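Local atomic coordinates of uncharacterized protein (Vanderwaltozyma polyspora, PDB entry 5THE), a protein that probably binds guide RNA as part of a budding yeast Argonaute, this construct being the C-terminal lobe with its RNase H-like Piwi domain. Residues S283-V288 with E311-V316; I386-R391 with A490-A495; A433-F438 with D466-I471. All coordinates share one frame; numbering follows the deposited sequence.

Contact 1. Residues S283-V288 with E311-V316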
loop_
_atom_site.group_PDB
_atom_site.type_symbol
_atom_site.label_atom_id
_atom_site.label_comp_id
_atom_site.label_asym_id
_atom_site.label_seq_id
_atom_site.Cartn_x
_atom_site.Cartn_y
_atom_site.Cartn_z
ATOM N N SER A 283 -17.082 9.830 6.310
ATOM C CA SER A 283 -15.782 9.199 6.217
ATOM C C SER A 283 -15.689 8.329 4.955
ATOM O O SER A 283 -16.687 8.016 4.293
ATOM C CB SER A 283 -15.521 8.385 7.483
ATOM O OG SER A 283 -15.575 9.242 8.603
ATOM N N ILE A 284 -14.459 7.940 4.625
ATOM C CA ILE A 284 -14.157 7.129 3.450
ATOM C C ILE A 284 -13.446 5.871 3.920
ATOM O O ILE A 284 -12.496 5.954 4.701
ATOM C CB ILE A 284 -13.288 7.898 2.436
ATOM C CG1 ILE A 284 -14.020 9.144 1.965
ATOM C CG2 ILE A 284 -12.908 6.999 1.244
ATOM C CD1 ILE A 284 -13.244 10.022 1.003
ATOM N N ALA A 285 -13.910 4.713 3.449
ATOM C CA ALA A 285 -13.298 3.428 3.752
ATOM C C ALA A 285 -12.765 2.808 2.469
ATOM O O ALA A 285 -13.306 3.040 1.386
ATOM C CB ALA A 285 -14.296 2.454 4.413
ATOM N N SER A 286 -11.697 2.027 2.603
ATOM C CA SER A 286 -11.114 1.314 1.481
ATOM C C SER A 286 -10.842 -0.126 1.895
ATOM O O SER A 286 -10.710 -0.439 3.077
ATOM C CB SER A 286 -9.825 1.983 0.993
ATOM O OG SER A 286 -8.818 1.852 1.975
ATOM N N LEU A 287 -10.801 -1.009 0.906
ATOM C CA LEU A 287 -10.499 -2.415 1.126
ATOM C C LEU A 287 -9.688 -2.887 -0.069
ATOM O O LEU A 287 -10.191 -2.867 -1.193
ATOM C CB LEU A 287 -11.777 -3.256 1.273
ATOM C CG LEU A 287 -11.511 -4.749 1.482
ATOM C CD1 LEU A 287 -10.868 -4.984 2.850
ATOM C CD2 LEU A 287 -12.782 -5.626 1.291
ATOM N N VAL A 288 -8.433 -3.286 0.168
ATOM C CA VAL A 288 -7.582 -3.835 -0.878
ATOM C C VAL A 288 -7.422 -5.317 -0.607
ATOM O O VAL A 288 -7.593 -5.791 0.520
ATOM C CB VAL A 288 -6.200 -3.149 -0.961
ATOM C CG1 VAL A 288 -6.345 -1.643 -1.234
ATOM C CG2 VAL A 288 -5.411 -3.390 0.322
ATOM N N GLU A 311 -16.090 5.443 12.302
ATOM C CA GLU A 311 -14.898 4.600 12.307
ATOM C C GLU A 311 -15.164 3.170 11.856
ATOM O O GLU A 311 -14.273 2.545 11.271
ATOM C CB GLU A 311 -14.276 4.570 13.703
ATOM C CG GLU A 311 -13.960 5.933 14.290
ATOM C CD GLU A 311 -13.043 5.839 15.496
ATOM O OE1 GLU A 311 -11.809 5.757 15.305
ATOM O OE2 GLU A 311 -13.559 5.827 16.634
ATOM N N ILE A 312 -16.354 2.630 12.104
ATOM C CA ILE A 312 -16.656 1.241 11.767
ATOM C C ILE A 312 -17.138 1.176 10.323
ATOM O O ILE A 312 -18.028 1.938 9.917
ATOM C CB ILE A 312 -17.700 0.647 12.729
ATOM C CG1 ILE A 312 -17.190 0.690 14.168
ATOM C CG2 ILE A 312 -18.034 -0.774 12.340
ATOM C CD1 ILE A 312 -15.847 0.030 14.353
ATOM N N ILE A 313 -16.529 0.286 9.539
ATOM C CA ILE A 313 -16.930 0.089 8.149
ATOM C C ILE A 313 -18.120 -0.858 8.121
ATOM O O ILE A 313 -17.952 -2.078 7.986
ATOM C CB ILE A 313 -15.790 -0.479 7.279
ATOM C CG1 ILE A 313 -14.456 0.207 7.574
ATOM C CG2 ILE A 313 -16.148 -0.333 5.832
ATOM C CD1 ILE A 313 -13.223 -0.526 6.959
ATOM N N THR A 314 -19.325 -0.289 8.218
ATOM C CA THR A 314 -20.534 -1.084 8.411
ATOM C C THR A 314 -20.730 -2.109 7.306
ATOM O O THR A 314 -21.133 -3.247 7.567
ATOM C CB THR A 314 -21.758 -0.173 8.478
ATOM O OG1 THR A 314 -21.549 0.821 9.481
ATOM C CG2 THR A 314 -22.998 -0.986 8.827
ATOM N N ASN A 315 -20.487 -1.719 6.066
ATOM C CA ASN A 315 -20.744 -2.589 4.933
ATOM C C ASN A 315 -19.441 -2.973 4.239
ATOM O O ASN A 315 -19.370 -3.037 3.011
ATOM C CB ASN A 315 -21.726 -1.929 3.966
ATOM C CG ASN A 315 -22.515 -2.945 3.144
ATOM O OD1 ASN A 315 -22.485 -4.154 3.417
ATOM N ND2 ASN A 315 -23.228 -2.455 2.128
ATOM N N VAL A 316 -18.395 -3.248 5.032
ATOM C CA VAL A 316 -17.112 -3.655 4.459
ATOM C C VAL A 316 -17.302 -4.891 3.586
ATOM O O VAL A 316 -16.688 -5.020 2.519
ATOM C CB VAL A 316 -16.063 -3.873 5.574
ATOM C CG1 VAL A 316 -16.405 -5.088 6.477
ATOM C CG2 VAL A 316 -14.665 -4.034 4.977
#

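Contact 2. Residues I386-R391 with A490-A495. With nucleotides of chain B.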
loop_
_atom_site.group_PDB
_atom_site.type_symbol
_atom_site.label_atom_id
_atom_site.label_comp_id
_atom_site.label_asym_id
_atom_site.label_seq_id
_atom_site.Cartn_x
_atom_site.Cartn_y
_atom_site.Cartn_z
ATOM N N ILE A 386 -6.585 -8.798 11.995
ATOM C CA ILE A 386 -5.508 -8.139 12.720
ATOM C C ILE A 386 -5.667 -6.635 12.591
ATOM O O ILE A 386 -5.745 -6.102 11.479
ATOM C CB ILE A 386 -4.117 -8.567 12.221
ATOM C CG1 ILE A 386 -3.937 -10.073 12.416
ATOM C CG2 ILE A 386 -3.029 -7.773 12.973
ATOM C CD1 ILE A 386 -2.578 -10.585 11.968
ATOM N N ALA A 387 -5.701 -5.948 13.725
ATOM C CA ALA A 387 -5.776 -4.499 13.731
ATOM C C ALA A 387 -4.388 -3.923 13.973
ATOM O O ALA A 387 -3.607 -4.461 14.762
ATOM C CB ALA A 387 -6.762 -4.011 14.798
ATOM N N THR A 388 -4.092 -2.826 13.292
ATOM C CA THR A 388 -2.821 -2.132 13.418
ATOM C C THR A 388 -3.045 -0.714 13.916
ATOM O O THR A 388 -3.962 -0.017 13.460
ATOM C CB THR A 388 -2.076 -2.094 12.072
ATOM O OG1 THR A 388 -2.914 -1.489 11.077
ATOM C CG2 THR A 388 -1.714 -3.521 11.628
ATOM N N VAL A 389 -2.210 -0.292 14.863
ATOM C CA VAL A 389 -2.150 1.098 15.306
ATOM C C VAL A 389 -0.700 1.527 15.140
ATOM O O VAL A 389 0.179 1.062 15.880
ATOM C CB VAL A 389 -2.621 1.273 16.759
ATOM C CG1 VAL A 389 -2.414 2.709 17.232
ATOM C CG2 VAL A 389 -4.086 0.856 16.908
ATOM N N LYS A 390 -0.428 2.387 14.158
ATOM C CA LYS A 390 0.971 2.687 13.880
ATOM C C LYS A 390 1.457 3.985 14.510
ATOM O O LYS A 390 2.671 4.176 14.621
ATOM C CB LYS A 390 1.244 2.697 12.368
ATOM C CG LYS A 390 0.332 3.543 11.537
ATOM C CD LYS A 390 0.751 3.488 10.068
ATOM C CE LYS A 390 -0.442 3.224 9.186
ATOM N NZ LYS A 390 -1.615 4.037 9.594
ATOM N N ARG A 391 0.560 4.864 14.952
ATOM C CA ARG A 391 0.945 6.043 15.724
ATOM C C ARG A 391 0.639 5.752 17.186
ATOM O O ARG A 391 -0.525 5.633 17.577
ATOM C CB ARG A 391 0.223 7.300 15.246
ATOM C CG ARG A 391 0.774 7.882 13.957
ATOM C CD ARG A 391 0.109 9.224 13.639
ATOM N NE ARG A 391 0.434 10.259 14.624
ATOM C CZ ARG A 391 1.436 11.129 14.505
ATOM N NH1 ARG A 391 2.222 11.102 13.434
ATOM N NH2 ARG A 391 1.649 12.032 15.454
ATOM N N ALA A 490 2.300 -4.369 4.068
ATOM C CA ALA A 490 1.929 -3.711 2.818
ATOM C C ALA A 490 0.420 -3.576 2.608
ATOM O O ALA A 490 -0.007 -2.520 2.116
ATOM C CB ALA A 490 2.575 -4.460 1.645
ATOM N N PRO A 491 -0.425 -4.560 2.947
ATOM C CA PRO A 491 -1.876 -4.355 2.772
ATOM C C PRO A 491 -2.396 -3.131 3.490
ATOM O O PRO A 491 -3.290 -2.457 2.970
ATOM C CB PRO A 491 -2.486 -5.634 3.368
ATOM C CG PRO A 491 -1.406 -6.634 3.302
ATOM C CD PRO A 491 -0.126 -5.911 3.464
ATOM N N VAL A 492 -1.874 -2.854 4.693
ATOM C CA VAL A 492 -2.315 -1.697 5.464
ATOM C C VAL A 492 -1.882 -0.416 4.773
ATOM O O VAL A 492 -2.682 0.498 4.561
ATOM C CB VAL A 492 -1.770 -1.770 6.901
ATOM C CG1 VAL A 492 -2.020 -0.431 7.653
ATOM C CG2 VAL A 492 -2.385 -2.933 7.642
ATOM N N TYR A 493 -0.605 -0.342 4.411
ATOM C CA TYR A 493 -0.097 0.808 3.675
ATOM C C TYR A 493 -0.903 1.031 2.396
ATOM O O TYR A 493 -1.325 2.153 2.100
ATOM C CB TYR A 493 1.387 0.581 3.368
ATOM C CG TYR A 493 2.310 1.782 3.531
ATOM C CD1 TYR A 493 2.066 2.978 2.863
ATOM C CD2 TYR A 493 3.476 1.688 4.308
ATOM C CE1 TYR A 493 2.934 4.075 3.000
ATOM C CE2 TYR A 493 4.339 2.763 4.460
ATOM C CZ TYR A 493 4.070 3.956 3.801
ATOM O OH TYR A 493 4.936 5.018 3.953
ATOM N N TYR A 494 -1.138 -0.037 1.630
ATOM C CA TYR A 494 -1.947 0.078 0.414
ATOM C C TYR A 494 -3.342 0.616 0.705
ATOM O O TYR A 494 -3.860 1.452 -0.048
ATOM C CB TYR A 494 -2.072 -1.276 -0.269
ATOM C CG TYR A 494 -0.791 -1.805 -0.852
ATOM C CD1 TYR A 494 0.175 -0.939 -1.365
ATOM C CD2 TYR A 494 -0.556 -3.171 -0.916
ATOM C CE1 TYR A 494 1.351 -1.430 -1.923
ATOM C CE2 TYR A 494 0.619 -3.674 -1.468
ATOM C CZ TYR A 494 1.570 -2.794 -1.961
ATOM O OH TYR A 494 2.728 -3.284 -2.503
ATOM N N ALA A 495 -3.985 0.110 1.764
ATOM C CA ALA A 495 -5.327 0.575 2.097
ATOM C C ALA A 495 -5.313 2.042 2.491
ATOM O O ALA A 495 -6.224 2.795 2.120
ATOM C CB ALA A 495 -5.927 -0.277 3.218
ATOM P P A B 5 7.802 4.040 6.067
ATOM O OP1 A B 5 7.349 2.820 6.794
ATOM O OP2 A B 5 6.830 4.983 5.475
ATOM O "O5'" A B 5 8.784 4.805 7.046
ATOM C "C5'" A B 5 9.839 4.103 7.680
ATOM C "C4'" A B 5 10.890 5.049 8.196
ATOM O "O4'" A B 5 11.482 5.769 7.087
ATOM C "C3'" A B 5 10.379 6.139 9.125
ATOM O "O3'" A B 5 10.292 5.677 10.453
ATOM C "C2'" A B 5 11.403 7.253 8.938
ATOM O "O2'" A B 5 12.576 6.986 9.688
ATOM C "C1'" A B 5 11.761 7.096 7.462
ATOM N N9 A B 5 10.973 7.990 6.609
ATOM C C8 A B 5 9.719 7.801 6.080
ATOM N N7 A B 5 9.321 8.819 5.354
ATOM C C5 A B 5 10.380 9.715 5.424
ATOM C C6 A B 5 10.571 10.979 4.861
ATOM N N6 A B 5 9.646 11.564 4.099
ATOM N N1 A B 5 11.750 11.606 5.127
ATOM C C2 A B 5 12.663 10.989 5.903
ATOM N N3 A B 5 12.593 9.790 6.486
ATOM C C4 A B 5 11.410 9.218 6.198
ATOM P P A B 4 6.877 5.943 0.544
ATOM O OP1 A B 4 5.591 5.266 0.229
ATOM O OP2 A B 4 6.981 7.404 0.636
ATOM O "O5'" A B 4 7.445 5.315 1.890
ATOM C "C5'" A B 4 7.811 3.948 1.930
ATOM C "C4'" A B 4 9.161 3.746 2.561
ATOM O "O4'" A B 4 10.186 4.389 1.772
ATOM C "C3'" A B 4 9.341 4.323 3.951
ATOM O "O3'" A B 4 8.776 3.476 4.929
ATOM C "C2'" A B 4 10.856 4.460 4.045
ATOM O "O2'" A B 4 11.458 3.191 4.277
ATOM C "C1'" A B 4 11.197 4.886 2.611
ATOM N N9 A B 4 11.200 6.346 2.458
ATOM C C8 A B 4 10.104 7.167 2.373
ATOM N N7 A B 4 10.401 8.435 2.236
ATOM C C5 A B 4 11.784 8.438 2.226
ATOM C C6 A B 4 12.685 9.486 2.097
ATOM N N6 A B 4 12.267 10.750 1.967
ATOM N N1 A B 4 14.002 9.175 2.109
ATOM C C2 A B 4 14.364 7.880 2.239
ATOM N N3 A B 4 13.596 6.791 2.362
ATOM C C4 A B 4 12.302 7.159 2.357
#

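Contact 3. Residues A433-F438 with D466-I471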
loop_
_atom_site.group_PDB
_atom_site.type_symbol
_atom_site.label_atom_id
_atom_site.label_comp_id
_atom_site.label_asym_id
_atom_site.label_seq_id
_atom_site.Cartn_x
_atom_site.Cartn_y
_atom_site.Cartn_z
ATOM N N ALA A 433 -4.239 -10.626 28.570
ATOM C CA ALA A 433 -5.477 -11.271 28.134
ATOM C C ALA A 433 -5.694 -11.135 26.630
ATOM O O ALA A 433 -6.201 -12.060 25.986
ATOM C CB ALA A 433 -6.679 -10.687 28.886
ATOM N N HIS A 434 -5.335 -10.002 26.050
ATOM C CA HIS A 434 -5.584 -9.810 24.633
ATOM C C HIS A 434 -4.343 -10.152 23.813
ATOM O O HIS A 434 -3.228 -10.244 24.325
ATOM C CB HIS A 434 -6.066 -8.387 24.374
ATOM C CG HIS A 434 -7.468 -8.154 24.849
ATOM N ND1 HIS A 434 -7.809 -7.133 25.711
ATOM C CD2 HIS A 434 -8.612 -8.836 24.599
ATOM C CE1 HIS A 434 -9.106 -7.185 25.957
ATOM N NE2 HIS A 434 -9.618 -8.209 25.295
ATOM N N PHE A 435 -4.566 -10.363 22.523
ATOM C CA PHE A 435 -3.578 -10.948 21.626
ATOM C C PHE A 435 -2.902 -9.813 20.856
ATOM O O PHE A 435 -3.185 -9.563 19.687
ATOM C CB PHE A 435 -4.282 -11.958 20.700
ATOM C CG PHE A 435 -3.353 -12.912 19.984
ATOM C CD1 PHE A 435 -1.982 -12.768 20.052
ATOM C CD2 PHE A 435 -3.874 -13.962 19.237
ATOM C CE1 PHE A 435 -1.150 -13.643 19.387
ATOM C CE2 PHE A 435 -3.044 -14.846 18.574
ATOM C CZ PHE A 435 -1.683 -14.683 18.646
ATOM N N ASP A 436 -1.993 -9.108 21.527
ATOM C CA ASP A 436 -1.318 -7.988 20.888
ATOM C C ASP A 436 0.200 -8.145 20.951
ATOM O O ASP A 436 0.754 -8.911 21.749
ATOM C CB ASP A 436 -1.758 -6.638 21.493
ATOM C CG ASP A 436 -1.218 -6.411 22.904
ATOM O OD1 ASP A 436 -1.240 -7.346 23.726
ATOM O OD2 ASP A 436 -0.778 -5.280 23.193
ATOM N N PHE A 437 0.868 -7.435 20.047
ATOM C CA PHE A 437 2.323 -7.449 19.984
ATOM C C PHE A 437 2.768 -6.215 19.216
ATOM O O PHE A 437 2.007 -5.640 18.436
ATOM C CB PHE A 437 2.867 -8.738 19.346
ATOM C CG PHE A 437 2.246 -9.087 18.029
ATOM C CD1 PHE A 437 2.717 -8.527 16.852
ATOM C CD2 PHE A 437 1.201 -9.994 17.963
ATOM C CE1 PHE A 437 2.152 -8.851 15.639
ATOM C CE2 PHE A 437 0.622 -10.328 16.744
ATOM C CZ PHE A 437 1.097 -9.751 15.579
ATOM N N PHE A 438 3.993 -5.788 19.489
ATOM C CA PHE A 438 4.628 -4.714 18.741
ATOM C C PHE A 438 5.647 -5.319 17.794
ATOM O O PHE A 438 6.343 -6.274 18.151
ATOM C CB PHE A 438 5.359 -3.727 19.657
ATOM C CG PHE A 438 4.468 -2.927 20.557
ATOM C CD1 PHE A 438 4.040 -3.444 21.770
ATOM C CD2 PHE A 438 4.111 -1.626 20.215
ATOM C CE1 PHE A 438 3.245 -2.701 22.615
ATOM C CE2 PHE A 438 3.317 -0.866 21.062
ATOM C CZ PHE A 438 2.886 -1.399 22.263
ATOM N N ASP A 466 3.923 -16.821 16.810
ATOM C CA ASP A 466 5.049 -16.882 15.867
ATOM C C ASP A 466 4.581 -16.786 14.424
ATOM O O ASP A 466 5.222 -16.123 13.592
ATOM C CB ASP A 466 5.856 -18.176 16.031
ATOM C CG ASP A 466 6.771 -18.185 17.255
ATOM O OD1 ASP A 466 6.859 -19.252 17.882
ATOM O OD2 ASP A 466 7.388 -17.150 17.596
ATOM N N TYR A 467 3.493 -17.478 14.085
ATOM C CA TYR A 467 2.948 -17.416 12.737
ATOM C C TYR A 467 2.476 -16.000 12.398
ATOM O O TYR A 467 2.844 -15.432 11.357
ATOM C CB TYR A 467 1.804 -18.422 12.600
ATOM C CG TYR A 467 1.047 -18.307 11.295
ATOM C CD1 TYR A 467 1.617 -18.751 10.108
ATOM C CD2 TYR A 467 -0.223 -17.738 11.245
ATOM C CE1 TYR A 467 0.957 -18.639 8.907
ATOM C CE2 TYR A 467 -0.901 -17.625 10.035
ATOM C CZ TYR A 467 -0.301 -18.101 8.874
ATOM O OH TYR A 467 -0.925 -17.993 7.652
ATOM N N LEU A 468 1.692 -15.394 13.295
ATOM C CA LEU A 468 1.179 -14.059 13.003
ATOM C C LEU A 468 2.301 -13.033 12.960
ATOM O O LEU A 468 2.274 -12.115 12.134
ATOM C CB LEU A 468 0.127 -13.648 14.033
ATOM C CG LEU A 468 -1.197 -14.408 14.001
ATOM C CD1 LEU A 468 -2.169 -13.733 14.951
ATOM C CD2 LEU A 468 -1.760 -14.469 12.586
ATOM N N GLN A 469 3.296 -13.166 13.844
ATOM C CA GLN A 469 4.366 -12.174 13.850
ATOM C C GLN A 469 5.244 -12.317 12.625
ATOM O O GLN A 469 5.753 -11.317 12.106
ATOM C CB GLN A 469 5.193 -12.280 15.137
ATOM C CG GLN A 469 4.396 -11.802 16.351
ATOM C CD GLN A 469 4.973 -12.239 17.693
ATOM O OE1 GLN A 469 6.072 -12.744 17.774
ATOM N NE2 GLN A 469 4.215 -12.055 18.740
ATOM N N GLU A 470 5.414 -13.546 12.134
ATOM C CA GLU A 470 6.230 -13.721 10.946
ATOM C C GLU A 470 5.522 -13.151 9.722
ATOM O O GLU A 470 6.142 -12.472 8.900
ATOM C CB GLU A 470 6.563 -15.205 10.752
ATOM C CG GLU A 470 7.606 -15.456 9.667
ATOM C CD GLU A 470 7.991 -16.906 9.532
ATOM O OE1 GLU A 470 7.473 -17.761 10.285
ATOM O OE2 GLU A 470 8.829 -17.183 8.657
ATOM N N ILE A 471 4.220 -13.421 9.602
ATOM C CA ILE A 471 3.409 -12.868 8.518
ATOM C C ILE A 471 3.445 -11.345 8.529
ATOM O O ILE A 471 3.678 -10.701 7.497
ATOM C CB ILE A 471 1.966 -13.379 8.647
ATOM C CG1 ILE A 471 1.861 -14.798 8.129
ATOM C CG2 ILE A 471 0.978 -12.443 7.965
ATOM C CD1 ILE A 471 0.455 -15.197 8.086
#

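Contact 1. Residues S283-V288 with E311-V316
Ala285 puts its methyl group against Ile313, the buried isoleucine of the loop 311-316. Its CB bond points toward that loop, and CB lies 3.6 Å from Ile313 CG2 and 3.9 Å from Ile313 CG1, so the single methyl rests against both branches of the isoleucine. Ile313 turns both branches to the strand because its CG1 stands anti to the carbonyl carbon (chi1 -43°) while CG2 stands anti to the backbone N. A small residue suits the strand position, since the isoleucine side chain already fills the gap beside it: the CA atoms of Ala285 and Ile313 are 6.6 Å apart. Ser286 is directed away to the opposite face of the strand, where its OG is hydrogen-bonded to Ala495 O of helix 490-515. Leu287 returns to the loop side. Its CG lies anti to the backbone N (chi1 179°), which carries CD2 out to the turn, 4.1 Å from Val316 O and 4.4 Å from Val316 CG2, a looser fit than at Ala285. Val316 is brought there by a type I turn whose backbone bond runs from Val316 N to Ile313 O, 3.2 Å long. Strand 282-289 is the second of the three antiparallel strands that open the RNase H-like fold, between 264-274 and 300-305, and the loop lies over one of its faces. No hydrogen bond joins the segments. Apolar packing therefore makes the contact, while polar bonds to other parts, such as Ile313 N to Glu358 OE1 and Ile312 O to Gln305 NE2, fix the course of the loop backbone.

Contact 2. Residues I386-R391 with A490-A495
Beside the RNA-binding groove of the Piwi domain, Val492, in the first turn of helix 490-515, packs against Thr388 near the end of strand 383-389. The two side chains lie alongside one another, pointing opposite ways. Thr388 OG1 is 3.7 Å from Val492 CG1 and nearly as close to CG2, and Thr388 CG2 lies 4.1 Å from Val492 CG2. Valine suits this place because its two methyls both rest against the threonine hydroxyl oxygen, CG1 standing anti to the backbone N (chi1 170°). That hydroxyl has its polar partner in Asp344 of the adjacent strand, to whose OD2 it is hydrogen-bonded. Lys390 reaches the same carboxylate with NZ, in a salt bridge to OD1, and on the way its CE passes 4.3 Å from Val492 CG1: the long aliphatic chain packs while the ammonium group pairs with the carboxylate. Strand 383-389 is the fifth of the RNase H-like order, parallel to 339-344, and the helix crosses the sheet face that carries Thr388. One residue on from Val492, Tyr493 leaves the helix in another direction, toward the RNA of chain B. Its OH donates a hydrogen bond to a phosphate there; at 2.4 Å between Tyr493 OH and OP2 of A5 of chain B the bond is very short, and its exact length is doubtful. That phosphate meets the ring at its edge, with OP1 in the ring plane, 3.8 Å from Tyr493 CE2. Tyr493 OH is also 3.3 Å from O5' of A4 of chain B, so the hydroxyl lies beside the backbone where two consecutive nucleotides join. Arg391 adds a salt bridge to another phosphate of the RNA.

Contact 3. Residues A433-F438 with D466-I471
Phe437 points its CB toward helix 466-471 and meets Gln469 from its first side-chain atom onward. CB lies 3.6 Å from Gln469 NE2, and CG is just as near the same nitrogen. Farther out, CD1 is 3.7 Å from Gln469 CG, which sits above the middle of the ring, 3.6 Å from the centroid and only 8° off the normal: a CH-pi contact over one face. With CG tucked between the backbone N and the carbonyl carbon (chi1 51°), the ring is carried over to the glutamine. At its tip, CZ reaches Leu468 CB at 4.3 Å. Strand 435-440 runs antiparallel to both 423-425 and 452-459, and helix 465-475, which follows 452-459 in the chain, packs against the side of these strands from which Phe435, Phe437 and Cys456 meet it; the axes of segments 435-438 and 466-471 approach to 10.3 Å, their directions 42° apart. Two residues earlier on the same strand, the Phe435 ring ends at Leu468, its CZ 3.8 Å from CD1. Leucine offers CB to one ring and a methyl of its branch, CD1, to the other. Glutamine suits its place by being double-natured: its methylene lies on the aromatic face, while its amide, OE1 hydrogen-bonded to Arg30 NH2 and NE2 to Asp426 OD2, has polar partners within a buried setting.

All three contacts lie within the Piwi domain and reach its RNase H-like sheet system. Contact 1 closes before contact 2 opens, and contact 3 is nested inside the loop that contact 2 closes. The centres of contacts 1 and 2 are 13 Å apart, those of 2 and 3 14 Å, and those of 1 and 3 24 Å, placing contact 2 between the others. Helix 490-515 joins the first two, with Val288 CG2 packing on Pro491 O and Tyr494. Ile386 meets Leu468 and joins the last two. Contact 2 touches the RNA, while contacts 1 and 3 stay about 14 and 11 Å from it at their nearest atoms, so its RNA-touching residues are flanked by packed core.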